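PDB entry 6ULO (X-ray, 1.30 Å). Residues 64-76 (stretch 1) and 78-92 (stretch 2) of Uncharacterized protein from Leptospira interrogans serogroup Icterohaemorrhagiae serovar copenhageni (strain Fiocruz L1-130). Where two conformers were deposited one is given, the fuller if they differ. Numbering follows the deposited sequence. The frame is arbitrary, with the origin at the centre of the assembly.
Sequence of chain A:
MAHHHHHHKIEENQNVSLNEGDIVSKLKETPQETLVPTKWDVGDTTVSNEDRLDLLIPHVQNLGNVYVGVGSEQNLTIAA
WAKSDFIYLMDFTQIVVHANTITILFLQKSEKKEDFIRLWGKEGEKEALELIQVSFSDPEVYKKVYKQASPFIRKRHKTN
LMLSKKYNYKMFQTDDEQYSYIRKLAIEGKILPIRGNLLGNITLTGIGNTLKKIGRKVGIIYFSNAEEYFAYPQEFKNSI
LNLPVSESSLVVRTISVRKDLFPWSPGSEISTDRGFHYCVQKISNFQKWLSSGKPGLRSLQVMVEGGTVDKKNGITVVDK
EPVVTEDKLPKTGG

Stretch 1 64-76: GNVYVGVGSEQNL
Stretch 2 (78-92) IAAWAKSDFIYLMDF

How does the chain enter the contact? Gly-64 and Asn-65 both have positive phi (63/-153 and 60/-162), and Gly-64 N donates to Ala-82 O at 2.8 Å, just where the helix ends at Ala-82 and Lys-83 turns to positive phi (52/50). Asp-85 N then donates to Asn-65 O at 2.8 Å. A water ties the turns together, donating to Gly-64 O and lying 2.7 Å from both that atom and Ser-84 OG.

What sets the register of the strands? Strand 66-69 runs parallel to the strand that ends at Asp-91, their axes 13° apart, with Tyr-67 opposite Ile-87 and Val-68 opposite Tyr-88 (CA to CA 4.7 Å in each pair). As in any parallel ladder, alternate residues reach across: Tyr-67 N donates to Phe-86 O (2.9 Å), Tyr-88 N to Tyr-67 O (2.8 Å), Gly-69 N to Tyr-88 O (3.0 Å) and Met-90 N to Gly-69 O (2.9 Å).

How do the side chains pack? Val-66 and Val-68, both t, share a face with Phe-86 and Tyr-88; Val-66 CG2 lies 4.1 Å from Phe-86 CD2. Tyr-67 (t, chi2 101°) points to the other face, where its CD2 is 3.8 Å from Ile-87 CG2 and its CE1 3.7 Å from Ile-78 CG2. Its OH donates to Asn-75 OD1 at 2.7 Å. A CB on Gly-69 would clash with that same OD1.

How does the chain turn into the helix? Beyond Val-70 (m), Gly-71 takes 87/-153, and its N donates to Asp-91 OD1 at 2.9 Å. Asn-75 (m) braces the loop, its ND2 donating to Val-70 O at 2.7 Å. Helical bonds follow: Ile-78 N to Gln-74 O (3.1 Å), Ala-79 N to Asn-75 O (2.9 Å) and Ala-80 N to Leu-76 O (3.0 Å). Leu-76 (m, t) brings CD2 within 4.0 Å of Ile-87 CD1.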

# COMPACT_ATOMS: atom_id res chain seq x y z
N GLY A 64 -0.84 -8.09 -11.50
CA GLY A 64 -1.00 -6.96 -12.40
C GLY A 64 -2.22 -6.13 -12.03
O GLY A 64 -2.65 -6.07 -10.87
N ASN A 65 -2.77 -5.46 -13.04
CA ASN A 65 -3.90 -4.56 -12.84
C ASN A 65 -3.55 -3.42 -11.89
O ASN A 65 -2.36 -3.14 -11.69
CB ASN A 65 -5.16 -5.33 -12.43
CG ASN A 65 -5.67 -6.21 -13.57
OD1 ASN A 65 -5.95 -5.72 -14.65
ND2 ASN A 65 -5.75 -7.49 -13.34
N VAL A 66 -4.54 -2.73 -11.33
CA VAL A 66 -4.26 -1.56 -10.51
C VAL A 66 -4.02 -1.97 -9.06
O VAL A 66 -4.63 -2.92 -8.55
CB VAL A 66 -5.39 -0.51 -10.66
CG1 VAL A 66 -5.18 0.70 -9.76
CG2 VAL A 66 -5.48 -0.08 -12.13
N TYR A 67 -3.15 -1.24 -8.36
CA TYR A 67 -2.88 -1.48 -6.95
C TYR A 67 -3.50 -0.34 -6.15
O TYR A 67 -3.32 0.83 -6.53
CB TYR A 67 -1.35 -1.46 -6.74
CG TYR A 67 -0.95 -1.79 -5.32
CD1 TYR A 67 -0.50 -3.05 -5.00
CD2 TYR A 67 -1.06 -0.85 -4.30
CE1 TYR A 67 -0.15 -3.39 -3.70
CE2 TYR A 67 -0.70 -1.19 -3.00
CZ TYR A 67 -0.25 -2.47 -2.72
OH TYR A 67 0.09 -2.83 -1.43
N VAL A 68 -4.20 -0.64 -5.04
CA VAL A 68 -4.68 0.37 -4.09
C VAL A 68 -4.20 -0.03 -2.70
O VAL A 68 -4.41 -1.18 -2.30
CB VAL A 68 -6.22 0.45 -4.09
CG1 VAL A 68 -6.69 1.50 -3.07
CG2 VAL A 68 -6.71 0.73 -5.52
N GLY A 69 -3.58 0.88 -1.96
CA GLY A 69 -3.18 0.52 -0.60
C GLY A 69 -3.08 1.67 0.36
O GLY A 69 -2.74 2.80 -0.02
N VAL A 70 -3.38 1.37 1.63
CA VAL A 70 -3.09 2.27 2.74
C VAL A 70 -1.61 2.15 3.09
O VAL A 70 -0.94 1.18 2.73
CB VAL A 70 -3.98 1.96 3.96
CG1 VAL A 70 -5.47 1.97 3.57
CG2 VAL A 70 -3.58 0.64 4.61
N GLY A 71 -1.08 3.14 3.83
CA GLY A 71 0.30 3.01 4.27
C GLY A 71 1.34 3.51 3.30
O GLY A 71 1.08 4.40 2.49
N SER A 72 2.54 2.95 3.37
CA SER A 72 3.71 3.60 2.80
C SER A 72 4.52 2.68 1.88
O SER A 72 3.97 2.07 0.96
CB SER A 72 4.52 4.17 3.96
OG SER A 72 3.68 5.03 4.69
N GLU A 73 5.84 2.55 2.13
CA GLU A 73 6.71 1.86 1.19
C GLU A 73 6.40 0.38 1.01
O GLU A 73 6.76 -0.19 -0.04
CB GLU A 73 8.21 2.01 1.57
CG GLU A 73 8.72 3.42 1.30
CD GLU A 73 10.05 3.56 1.98
OE1 GLU A 73 10.05 3.90 3.20
OE2 GLU A 73 11.09 3.29 1.35
N GLN A 74 5.75 -0.25 1.98
CA GLN A 74 5.44 -1.67 1.81
C GLN A 74 4.54 -1.90 0.59
O GLN A 74 4.55 -2.98 -0.01
CB GLN A 74 4.83 -2.28 3.07
CG GLN A 74 3.39 -1.87 3.36
CD GLN A 74 3.25 -0.64 4.20
OE1 GLN A 74 3.94 0.36 4.00
NE2 GLN A 74 2.31 -0.65 5.15
N ASN A 75 3.76 -0.88 0.20
CA ASN A 75 2.93 -0.99 -1.00
C ASN A 75 3.78 -1.10 -2.26
O ASN A 75 3.37 -1.76 -3.21
CB ASN A 75 2.04 0.24 -1.10
CG ASN A 75 1.00 0.25 0.01
OD1 ASN A 75 0.07 -0.56 -0.01
ND2 ASN A 75 1.15 1.15 0.97
N LEU A 76 4.91 -0.41 -2.28
CA LEU A 76 5.80 -0.50 -3.44
C LEU A 76 6.42 -1.89 -3.51
O LEU A 76 6.59 -2.45 -4.60
CB LEU A 76 6.85 0.61 -3.38
CG LEU A 76 6.24 2.00 -3.23
CD1 LEU A 76 7.34 3.03 -3.19
CD2 LEU A 76 5.26 2.37 -4.32
N ILE A 78 4.94 -4.71 -2.55
CA ILE A 78 3.95 -5.66 -3.03
C ILE A 78 3.63 -5.39 -4.50
O ILE A 78 3.49 -6.33 -5.31
CB ILE A 78 2.69 -5.61 -2.16
CG1 ILE A 78 3.02 -5.90 -0.69
CG2 ILE A 78 1.62 -6.52 -2.70
CD1 ILE A 78 1.85 -5.65 0.29
N ALA A 79 3.52 -4.10 -4.88
CA ALA A 79 3.20 -3.74 -6.26
C ALA A 79 4.29 -4.18 -7.23
O ALA A 79 3.99 -4.55 -8.38
CB ALA A 79 2.99 -2.24 -6.38
N ALA A 80 5.57 -4.14 -6.81
CA ALA A 80 6.62 -4.62 -7.70
C ALA A 80 6.48 -6.12 -7.93
O ALA A 80 6.66 -6.60 -9.05
CB ALA A 80 8.00 -4.27 -7.12
N TRP A 81 6.19 -6.88 -6.87
CA TRP A 81 5.96 -8.32 -7.04
C TRP A 81 4.78 -8.57 -7.97
O TRP A 81 4.81 -9.49 -8.81
CB TRP A 81 5.66 -8.94 -5.68
CG TRP A 81 6.80 -8.95 -4.71
CD1 TRP A 81 8.13 -8.83 -5.01
CD2 TRP A 81 6.72 -9.03 -3.29
NE1 TRP A 81 8.90 -8.86 -3.85
CE2 TRP A 81 8.04 -8.99 -2.78
CE3 TRP A 81 5.66 -9.16 -2.39
CZ2 TRP A 81 8.32 -9.10 -1.42
CZ3 TRP A 81 5.92 -9.21 -1.03
CH2 TRP A 81 7.24 -9.22 -0.56
N ALA A 82 3.71 -7.78 -7.82
CA ALA A 82 2.52 -7.96 -8.63
C ALA A 82 2.69 -7.43 -10.05
O ALA A 82 1.89 -7.78 -10.92
CB ALA A 82 1.35 -7.24 -7.96
N LYS A 83 3.72 -6.63 -10.31
CA LYS A 83 3.80 -5.88 -11.57
C LYS A 83 2.51 -5.10 -11.81
O LYS A 83 1.92 -5.12 -12.90
CB LYS A 83 4.18 -6.79 -12.74
CG LYS A 83 5.53 -7.45 -12.53
CD LYS A 83 5.89 -8.37 -13.66
CE LYS A 83 7.22 -9.06 -13.36
NZ LYS A 83 7.74 -9.75 -14.56
N SER A 84 2.10 -4.36 -10.79
CA SER A 84 0.92 -3.50 -10.93
C SER A 84 1.11 -2.46 -12.03
O SER A 84 2.21 -1.91 -12.20
CB SER A 84 0.65 -2.80 -9.60
OG SER A 84 0.55 -3.72 -8.53
N ASP A 85 0.03 -2.14 -12.75
CA ASP A 85 0.13 -1.15 -13.82
C ASP A 85 0.13 0.28 -13.29
O ASP A 85 0.73 1.16 -13.90
CB ASP A 85 -1.07 -1.28 -14.76
CG ASP A 85 -1.17 -2.62 -15.42
OD1 ASP A 85 -0.13 -3.15 -15.83
OD2 ASP A 85 -2.33 -3.10 -15.58
N PHE A 86 -0.58 0.53 -12.19
CA PHE A 86 -0.70 1.84 -11.57
C PHE A 86 -0.87 1.59 -10.08
O PHE A 86 -1.35 0.53 -9.69
CB PHE A 86 -1.93 2.61 -12.07
CG PHE A 86 -1.99 2.78 -13.57
CD1 PHE A 86 -1.33 3.85 -14.18
CD2 PHE A 86 -2.65 1.87 -14.38
CE1 PHE A 86 -1.33 4.01 -15.56
CE2 PHE A 86 -2.67 2.03 -15.77
CZ PHE A 86 -1.99 3.10 -16.35
N ILE A 87 -0.43 2.55 -9.27
CA ILE A 87 -0.46 2.41 -7.82
C ILE A 87 -1.14 3.62 -7.20
O ILE A 87 -0.60 4.73 -7.27
CB ILE A 87 0.95 2.27 -7.23
CG1 ILE A 87 1.71 1.11 -7.85
CG2 ILE A 87 0.87 2.15 -5.70
CD1 ILE A 87 3.17 1.02 -7.42
N TYR A 88 -2.31 3.41 -6.57
CA TYR A 88 -2.90 4.42 -5.70
C TYR A 88 -2.45 4.17 -4.25
O TYR A 88 -2.66 3.08 -3.71
CB TYR A 88 -4.42 4.36 -5.75
CG TYR A 88 -5.04 5.16 -6.87
CD1 TYR A 88 -4.82 6.53 -7.00
CD2 TYR A 88 -5.99 4.57 -7.72
CE1 TYR A 88 -5.48 7.29 -8.00
CE2 TYR A 88 -6.67 5.31 -8.69
CZ TYR A 88 -6.40 6.66 -8.81
OH TYR A 88 -7.07 7.36 -9.75
N LEU A 89 -1.86 5.17 -3.63
CA LEU A 89 -1.50 5.13 -2.21
C LEU A 89 -2.50 6.03 -1.53
O LEU A 89 -2.35 7.26 -1.52
CB LEU A 89 -0.06 5.58 -2.00
CG LEU A 89 0.97 4.75 -2.77
CD1 LEU A 89 2.33 5.35 -2.59
CD2 LEU A 89 0.98 3.32 -2.27
N MET A 90 -3.56 5.44 -0.98
CA MET A 90 -4.65 6.20 -0.39
C MET A 90 -4.54 6.10 1.13
O MET A 90 -4.63 4.99 1.67
CB MET A 90 -6.02 5.65 -0.82
CG MET A 90 -7.15 6.49 -0.23
SD MET A 90 -8.82 5.77 -0.48
CE MET A 90 -8.83 4.57 0.84
N ASP A 91 -4.37 7.22 1.81
CA ASP A 91 -4.28 7.20 3.27
C ASP A 91 -5.03 8.39 3.84
O ASP A 91 -5.30 9.38 3.15
CB ASP A 91 -2.81 7.16 3.72
CG ASP A 91 -2.62 6.56 5.11
OD1 ASP A 91 -2.40 5.33 5.17
OD2 ASP A 91 -2.65 7.34 6.11
N PHE A 92 -5.42 8.28 5.11
CA PHE A 92 -6.18 9.32 5.77
C PHE A 92 -5.34 10.21 6.66
O PHE A 92 -5.88 11.16 7.23
CB PHE A 92 -7.34 8.69 6.57
CG PHE A 92 -8.40 9.67 6.98
CD1 PHE A 92 -9.05 10.44 6.05
CD2 PHE A 92 -8.78 9.76 8.32
CE1 PHE A 92 -10.06 11.32 6.44
CE2 PHE A 92 -9.77 10.65 8.71
CZ PHE A 92 -10.42 11.41 7.75
O HOH W 1 -1.93 -4.82 -8.54
O HOH W 2 -1.45 -5.94 -15.62